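Local coordinates for protein fervidolysin (Fervidobacterium pennivorans, PDB 1R6V) that degrades keratin into peptides as a subtilisin-like serine protease, allowing the bacterium to grow on native feathers, at residues Ala392-Trp404 with Ala436-Glu448. The protein carries 1 engineered substitution. Sequence-based numbering, arbitrary orientation.
Sequences AVLLQKFPNAKPW and ALQGPLPTQGGVE
At the junction between the subtilisin-like catalytic domain and the first beta-sandwich, the end of helix 433-438 and the connection after it pack on helix 380-397 and the start of helix 403-413, with W404 against G446 at one end and K397 against L437 at the other. With CG between the backbone N and the carbonyl carbon (chi1 74°), the W404 indole is turned onto the backbone of G446 and V447, where the chain enters the sandwich. CA of G446 makes a CH-pi contact 3.8 Å from the centroid of the six-membered ring, and V447 N lies over the same face. T443 C and Q444 N meet the ring at its edge, in plane. A water accepts from W404 NE1 and donates to E448 OE2. An alanine here would probably open a gap against G446 and deprive the water of its indole N-H. At the other end, the extended K397 chain passes L437 CD1 and gives an NZ hydrogen bond of 2.7 Å to L437 O. K397 NZ also forms a salt bridge with E150. K397 CG covers one face of the F398 ring, whose CD2 meets L441 CB at 4.0 Å. A401 CB touches L441 CD2 at 3.5 Å. The arrangement is a peptidase-to-sandwich domain junction, with a tryptophan held against a glycine.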
ATOM      1  N   ALA A 392      11.446 -17.562 -10.416  1.00 10.38           N
ATOM      2  CA  ALA A 392      10.885 -18.306 -11.537  1.00 11.72           C
ATOM      3  C   ALA A 392      11.505 -19.699 -11.659  1.00 13.06           C
ATOM      4  O   ALA A 392      10.796 -20.667 -11.939  1.00 11.93           O
ATOM      5  CB  ALA A 392      11.070 -17.520 -12.844  1.00 12.52           C
ATOM      6  N   VAL A 393      12.818 -19.794 -11.467  1.00 10.71           N
ATOM      7  CA  VAL A 393      13.503 -21.094 -11.536  1.00 13.18           C
ATOM      8  C   VAL A 393      13.008 -21.983 -10.380  1.00 12.63           C
ATOM      9  O   VAL A 393      12.694 -23.165 -10.570  1.00 13.95           O
ATOM     10  CB  VAL A 393      15.067 -20.905 -11.492  1.00 11.92           C
ATOM     11  CG1 VAL A 393      15.784 -22.273 -11.487  1.00 14.31           C
ATOM     12  CG2 VAL A 393      15.515 -20.126 -12.742  1.00 11.55           C
ATOM     13  N   LEU A 394      12.890 -21.408  -9.187  1.00 13.08           N
ATOM     14  CA  LEU A 394      12.413 -22.172  -8.035  1.00 12.26           C
ATOM     15  C   LEU A 394      10.992 -22.685  -8.208  1.00 13.66           C
ATOM     16  O   LEU A 394      10.673 -23.789  -7.757  1.00 14.83           O
ATOM     17  CB  LEU A 394      12.471 -21.332  -6.758  1.00 12.49           C
ATOM     18  CG  LEU A 394      13.869 -20.882  -6.309  1.00 13.91           C
ATOM     19  CD1 LEU A 394      13.750 -19.973  -5.096  1.00 13.05           C
ATOM     20  CD2 LEU A 394      14.728 -22.108  -5.960  1.00 11.88           C
ATOM     21  N   LEU A 395      10.136 -21.893  -8.846  1.00 14.15           N
ATOM     22  CA  LEU A 395       8.746 -22.310  -9.018  1.00 13.65           C
ATOM     23  C   LEU A 395       8.636 -23.503  -9.947  1.00 15.92           C
ATOM     24  O   LEU A 395       7.638 -24.221  -9.912  1.00 16.44           O
ATOM     25  CB  LEU A 395       7.890 -21.139  -9.505  1.00 15.96           C
ATOM     26  CG  LEU A 395       7.658 -20.103  -8.390  1.00 15.18           C
ATOM     27  CD1 LEU A 395       6.973 -18.885  -8.963  1.00 15.90           C
ATOM     28  CD2 LEU A 395       6.822 -20.728  -7.258  1.00 13.95           C
ATOM     29  N   GLN A 396       9.648 -23.718 -10.783  1.00 16.00           N
ATOM     30  CA  GLN A 396       9.629 -24.888 -11.654  1.00 17.32           C
ATOM     31  C   GLN A 396       9.910 -26.116 -10.797  1.00 17.41           C
ATOM     32  O   GLN A 396       9.245 -27.150 -10.929  1.00 17.94           O
ATOM     33  CB  GLN A 396      10.704 -24.818 -12.739  1.00 16.35           C
ATOM     34  CG  GLN A 396      10.756 -26.100 -13.576  1.00 17.39           C
ATOM     35  CD  GLN A 396      11.845 -26.070 -14.621  1.00 16.55           C
ATOM     36  OE1 GLN A 396      12.372 -25.008 -14.951  1.00 15.66           O
ATOM     37  NE2 GLN A 396      12.187 -27.237 -15.157  1.00 18.65           N
ATOM     38  N   LYS A 397      10.892 -26.008  -9.914  1.00 16.48           N
ATOM     39  CA  LYS A 397      11.254 -27.138  -9.069  1.00 18.73           C
ATOM     40  C   LYS A 397      10.302 -27.412  -7.911  1.00 20.01           C
ATOM     41  O   LYS A 397      10.142 -28.562  -7.499  1.00 19.34           O
ATOM     42  CB  LYS A 397      12.670 -26.971  -8.520  1.00 19.97           C
ATOM     43  CG  LYS A 397      13.109 -28.159  -7.660  1.00 20.59           C
ATOM     44  CD  LYS A 397      14.595 -28.145  -7.349  1.00 22.21           C
ATOM     45  CE  LYS A 397      14.994 -29.393  -6.553  1.00 22.15           C
ATOM     46  NZ  LYS A 397      16.452 -29.430  -6.245  1.00 22.56           N
ATOM     47  N   PHE A 398       9.688 -26.362  -7.378  1.00 19.24           N
ATOM     48  CA  PHE A 398       8.764 -26.496  -6.247  1.00 19.50           C
ATOM     49  C   PHE A 398       7.435 -25.893  -6.675  1.00 19.69           C
ATOM     50  O   PHE A 398       7.024 -24.832  -6.195  1.00 17.29           O
ATOM     51  CB  PHE A 398       9.335 -25.754  -5.036  1.00 18.07           C
ATOM     52  CG  PHE A 398      10.741 -26.154  -4.694  1.00 19.25           C
ATOM     53  CD1 PHE A 398      11.814 -25.322  -5.007  1.00 20.13           C
ATOM     54  CD2 PHE A 398      10.999 -27.378  -4.079  1.00 18.54           C
ATOM     55  CE1 PHE A 398      13.117 -25.702  -4.712  1.00 21.41           C
ATOM     56  CE2 PHE A 398      12.299 -27.772  -3.781  1.00 19.10           C
ATOM     57  CZ  PHE A 398      13.367 -26.933  -4.097  1.00 20.98           C
ATOM     58  N   PRO A 399       6.725 -26.582  -7.578  1.00 20.00           N
ATOM     59  CA  PRO A 399       5.448 -26.063  -8.062  1.00 21.05           C
ATOM     60  C   PRO A 399       4.379 -25.801  -7.020  1.00 21.49           C
ATOM     61  O   PRO A 399       3.500 -24.972  -7.233  1.00 22.73           O
ATOM     62  CB  PRO A 399       5.036 -27.097  -9.108  1.00 21.73           C
ATOM     63  CG  PRO A 399       5.634 -28.355  -8.601  1.00 22.51           C
ATOM     64  CD  PRO A 399       6.997 -27.920  -8.130  1.00 22.10           C
ATOM     65  N   ASN A 400       4.459 -26.484  -5.884  1.00 21.30           N
ATOM     66  CA  ASN A 400       3.451 -26.267  -4.858  1.00 21.54           C
ATOM     67  C   ASN A 400       3.826 -25.230  -3.800  1.00 19.71           C
ATOM     68  O   ASN A 400       3.106 -25.056  -2.815  1.00 18.68           O
ATOM     69  CB  ASN A 400       3.087 -27.591  -4.169  1.00 23.69           C
ATOM     70  CG  ASN A 400       2.486 -28.602  -5.128  1.00 27.54           C
ATOM     71  OD1 ASN A 400       1.818 -28.237  -6.094  1.00 27.73           O
ATOM     72  ND2 ASN A 400       2.710 -29.882  -4.855  1.00 30.18           N
ATOM     73  N   ALA A 401       4.927 -24.516  -4.001  1.00 17.83           N
ATOM     74  CA  ALA A 401       5.330 -23.529  -3.000  1.00 17.27           C
ATOM     75  C   ALA A 401       4.359 -22.380  -2.803  1.00 17.79           C
ATOM     76  O   ALA A 401       3.779 -21.864  -3.756  1.00 17.91           O
ATOM     77  CB  ALA A 401       6.714 -22.962  -3.335  1.00 13.60           C
ATOM     78  N   LYS A 402       4.203 -21.983  -1.546  1.00 16.37           N
ATOM     79  CA  LYS A 402       3.354 -20.844  -1.204  1.00 16.46           C
ATOM     80  C   LYS A 402       4.330 -19.678  -1.205  1.00 15.01           C
ATOM     81  O   LYS A 402       5.530 -19.880  -1.031  1.00 13.96           O
ATOM     82  CB  LYS A 402       2.741 -21.037   0.179  1.00 17.68           C
ATOM     83  CG  LYS A 402       1.743 -22.178   0.195  1.00 23.80           C
ATOM     84  CD  LYS A 402       1.227 -22.472   1.579  1.00 29.32           C
ATOM     85  CE  LYS A 402       0.096 -23.488   1.511  1.00 32.56           C
ATOM     86  NZ  LYS A 402       0.496 -24.730   0.780  1.00 36.65           N
ATOM     87  N   PRO A 403       3.840 -18.446  -1.408  1.00 12.98           N
ATOM     88  CA  PRO A 403       4.769 -17.316  -1.415  1.00 11.91           C
ATOM     89  C   PRO A 403       5.723 -17.198  -0.227  1.00 11.80           C
ATOM     90  O   PRO A 403       6.912 -16.922  -0.413  1.00 10.39           O
ATOM     91  CB  PRO A 403       3.836 -16.112  -1.583  1.00 12.65           C
ATOM     92  CG  PRO A 403       2.785 -16.693  -2.524  1.00 12.99           C
ATOM     93  CD  PRO A 403       2.497 -18.034  -1.862  1.00 13.88           C
ATOM     94  N   TRP A 404       5.239 -17.424   0.991  1.00 10.49           N
ATOM     95  CA  TRP A 404       6.138 -17.313   2.133  1.00 11.35           C
ATOM     96  C   TRP A 404       7.246 -18.367   2.072  1.00 11.11           C
ATOM     97  O   TRP A 404       8.366 -18.124   2.522  1.00 10.44           O
ATOM     98  CB  TRP A 404       5.380 -17.410   3.465  1.00 12.73           C
ATOM     99  CG  TRP A 404       4.874 -18.783   3.868  1.00 13.02           C
ATOM    100  CD1 TRP A 404       3.586 -19.237   3.789  1.00 14.98           C
ATOM    101  CD2 TRP A 404       5.625 -19.827   4.507  1.00 13.55           C
ATOM    102  NE1 TRP A 404       3.488 -20.493   4.346  1.00 14.61           N
ATOM    103  CE2 TRP A 404       4.723 -20.873   4.794  1.00 14.58           C
ATOM    104  CE3 TRP A 404       6.972 -19.976   4.865  1.00 13.81           C
ATOM    105  CZ2 TRP A 404       5.127 -22.054   5.424  1.00 16.19           C
ATOM    106  CZ3 TRP A 404       7.369 -21.147   5.485  1.00 14.96           C
ATOM    107  CH2 TRP A 404       6.449 -22.171   5.761  1.00 13.57           C
ATOM    108  N   ALA A 436      19.558 -22.125  -3.091  1.00 15.01           N
ATOM    109  CA  ALA A 436      18.099 -22.141  -2.974  1.00 14.64           C
ATOM    110  C   ALA A 436      17.490 -23.333  -3.705  1.00 15.75           C
ATOM    111  O   ALA A 436      16.580 -23.996  -3.193  1.00 14.56           O
ATOM    112  CB  ALA A 436      17.508 -20.837  -3.527  1.00 15.27           C
ATOM    113  N   LEU A 437      18.001 -23.625  -4.896  1.00 15.46           N
ATOM    114  CA  LEU A 437      17.451 -24.716  -5.690  1.00 17.36           C
ATOM    115  C   LEU A 437      17.636 -26.076  -5.014  1.00 18.73           C
ATOM    116  O   LEU A 437      16.850 -26.999  -5.243  1.00 19.52           O
ATOM    117  CB  LEU A 437      18.081 -24.723  -7.089  1.00 16.71           C
ATOM    118  CG  LEU A 437      17.410 -25.588  -8.157  1.00 18.68           C
ATOM    119  CD1 LEU A 437      15.973 -25.140  -8.376  1.00 19.22           C
ATOM    120  CD2 LEU A 437      18.207 -25.474  -9.434  1.00 20.53           C
ATOM    121  N   GLN A 438      18.670 -26.196  -4.191  1.00 20.45           N
ATOM    122  CA  GLN A 438      18.926 -27.445  -3.478  1.00 22.98           C
ATOM    123  C   GLN A 438      17.790 -27.743  -2.520  1.00 23.40           C
ATOM    124  O   GLN A 438      17.452 -28.904  -2.273  1.00 24.62           O
ATOM    125  CB  GLN A 438      20.239 -27.368  -2.700  1.00 25.66           C
ATOM    126  CG  GLN A 438      21.459 -27.371  -3.600  1.00 32.24           C
ATOM    127  CD  GLN A 438      22.745 -27.515  -2.826  1.00 35.14           C
ATOM    128  OE1 GLN A 438      22.881 -28.415  -2.001  1.00 37.17           O
ATOM    129  NE2 GLN A 438      23.700 -26.633  -3.090  1.00 38.76           N
ATOM    130  N   GLY A 439      17.201 -26.682  -1.985  1.00 21.67           N
ATOM    131  CA  GLY A 439      16.104 -26.836  -1.060  1.00 22.68           C
ATOM    132  C   GLY A 439      16.531 -27.571   0.194  1.00 23.28           C
ATOM    133  O   GLY A 439      17.681 -27.478   0.623  1.00 22.20           O
ATOM    134  N   PRO A 440      15.607 -28.311   0.814  1.00 24.23           N
ATOM    135  CA  PRO A 440      14.224 -28.437   0.359  1.00 23.50           C
ATOM    136  C   PRO A 440      13.433 -27.162   0.665  1.00 21.30           C
ATOM    137  O   PRO A 440      13.930 -26.237   1.300  1.00 20.77           O
ATOM    138  CB  PRO A 440      13.719 -29.632   1.165  1.00 26.48           C
ATOM    139  CG  PRO A 440      14.421 -29.442   2.476  1.00 25.60           C
ATOM    140  CD  PRO A 440      15.839 -29.124   2.021  1.00 26.86           C
ATOM    141  N   LEU A 441      12.191 -27.133   0.218  1.00 21.34           N
ATOM    142  CA  LEU A 441      11.315 -26.001   0.462  1.00 19.85           C
ATOM    143  C   LEU A 441      10.972 -26.010   1.958  1.00 19.66           C
ATOM    144  O   LEU A 441      10.566 -27.052   2.498  1.00 17.84           O
ATOM    145  CB  LEU A 441      10.056 -26.189  -0.364  1.00 21.20           C
ATOM    146  CG  LEU A 441       9.091 -25.030  -0.498  1.00 21.20           C
ATOM    147  CD1 LEU A 441       9.745 -23.918  -1.343  1.00 18.85           C
ATOM    148  CD2 LEU A 441       7.823 -25.523  -1.177  1.00 18.41           C
ATOM    149  N   PRO A 442      11.130 -24.866   2.654  1.00 18.53           N
ATOM    150  CA  PRO A 442      10.823 -24.818   4.089  1.00 18.99           C
ATOM    151  C   PRO A 442       9.383 -25.140   4.442  1.00 18.56           C
ATOM    152  O   PRO A 442       8.461 -24.747   3.736  1.00 18.59           O
ATOM    153  CB  PRO A 442      11.214 -23.395   4.496  1.00 20.43           C
ATOM    154  CG  PRO A 442      11.144 -22.626   3.214  1.00 21.18           C
ATOM    155  CD  PRO A 442      11.688 -23.578   2.193  1.00 19.44           C
ATOM    156  N   THR A 443       9.206 -25.870   5.539  1.00 19.27           N
ATOM    157  CA  THR A 443       7.878 -26.249   6.000  1.00 19.83           C
ATOM    158  C   THR A 443       7.473 -25.382   7.188  1.00 19.10           C
ATOM    159  O   THR A 443       6.329 -25.415   7.631  1.00 20.60           O
ATOM    160  CB  THR A 443       7.845 -27.730   6.430  1.00 22.18           C
ATOM    161  OG1 THR A 443       8.791 -27.935   7.483  1.00 25.74           O
ATOM    162  CG2 THR A 443       8.209 -28.631   5.265  1.00 24.70           C
ATOM    163  N   GLN A 444       8.417 -24.605   7.696  1.00 17.94           N
ATOM    164  CA  GLN A 444       8.150 -23.715   8.812  1.00 19.67           C
ATOM    165  C   GLN A 444       8.896 -22.411   8.577  1.00 17.79           C
ATOM    166  O   GLN A 444       9.774 -22.337   7.710  1.00 16.31           O
ATOM    167  CB  GLN A 444       8.605 -24.359  10.124  1.00 24.35           C
ATOM    168  CG  GLN A 444       7.697 -25.483  10.572  1.00 31.62           C
ATOM    169  CD  GLN A 444       8.131 -26.109  11.882  1.00 35.33           C
ATOM    170  OE1 GLN A 444       8.326 -25.420  12.891  1.00 38.74           O
ATOM    171  NE2 GLN A 444       8.281 -27.426  11.876  1.00 38.43           N
ATOM    172  N   GLY A 445       8.527 -21.381   9.331  1.00 16.13           N
ATOM    173  CA  GLY A 445       9.197 -20.100   9.192  1.00 15.11           C
ATOM    174  C   GLY A 445       8.275 -18.984   8.741  1.00 15.06           C
ATOM    175  O   GLY A 445       8.662 -17.822   8.780  1.00 15.66           O
ATOM    176  N   GLY A 446       7.068 -19.332   8.308  1.00 16.23           N
ATOM    177  CA  GLY A 446       6.125 -18.309   7.866  1.00 15.89           C
ATOM    178  C   GLY A 446       4.689 -18.762   8.019  1.00 16.64           C
ATOM    179  O   GLY A 446       4.430 -19.918   8.374  1.00 17.84           O
ATOM    180  N   VAL A 447       3.744 -17.851   7.796  1.00 15.51           N
ATOM    181  CA  VAL A 447       2.324 -18.186   7.870  1.00 14.69           C
ATOM    182  C   VAL A 447       1.638 -17.592   6.643  1.00 16.48           C
ATOM    183  O   VAL A 447       2.024 -16.527   6.147  1.00 14.77           O
ATOM    184  CB  VAL A 447       1.637 -17.628   9.147  1.00 15.57           C
ATOM    185  CG1 VAL A 447       2.187 -18.319  10.391  1.00 16.46           C
ATOM    186  CG2 VAL A 447       1.838 -16.128   9.233  1.00 14.59           C
ATOM    187  N   GLU A 448       0.628 -18.294   6.140  1.00 15.16           N
ATOM    188  CA  GLU A 448      -0.101 -17.806   4.981  1.00 17.01           C
ATOM    189  C   GLU A 448      -0.743 -16.466   5.288  1.00 15.32           C
ATOM    190  O   GLU A 448      -0.789 -15.580   4.434  1.00 14.22           O
ATOM    191  CB  GLU A 448      -1.166 -18.824   4.565  1.00 19.39           C
ATOM    192  CG  GLU A 448      -0.554 -20.011   3.856  1.00 26.52           C
ATOM    193  CD  GLU A 448      -1.545 -21.116   3.592  1.00 30.57           C
ATOM    194  OE1 GLU A 448      -2.654 -20.816   3.100  1.00 31.79           O
ATOM    195  OE2 GLU A 448      -1.204 -22.287   3.867  1.00 34.47           O
TER
HETATM  196  O   HOH W   1      17.204 -31.530  -4.359  1.00 44.43           O
HETATM  197  O   HOH W   2       1.354 -22.522   4.606  1.00 33.80           O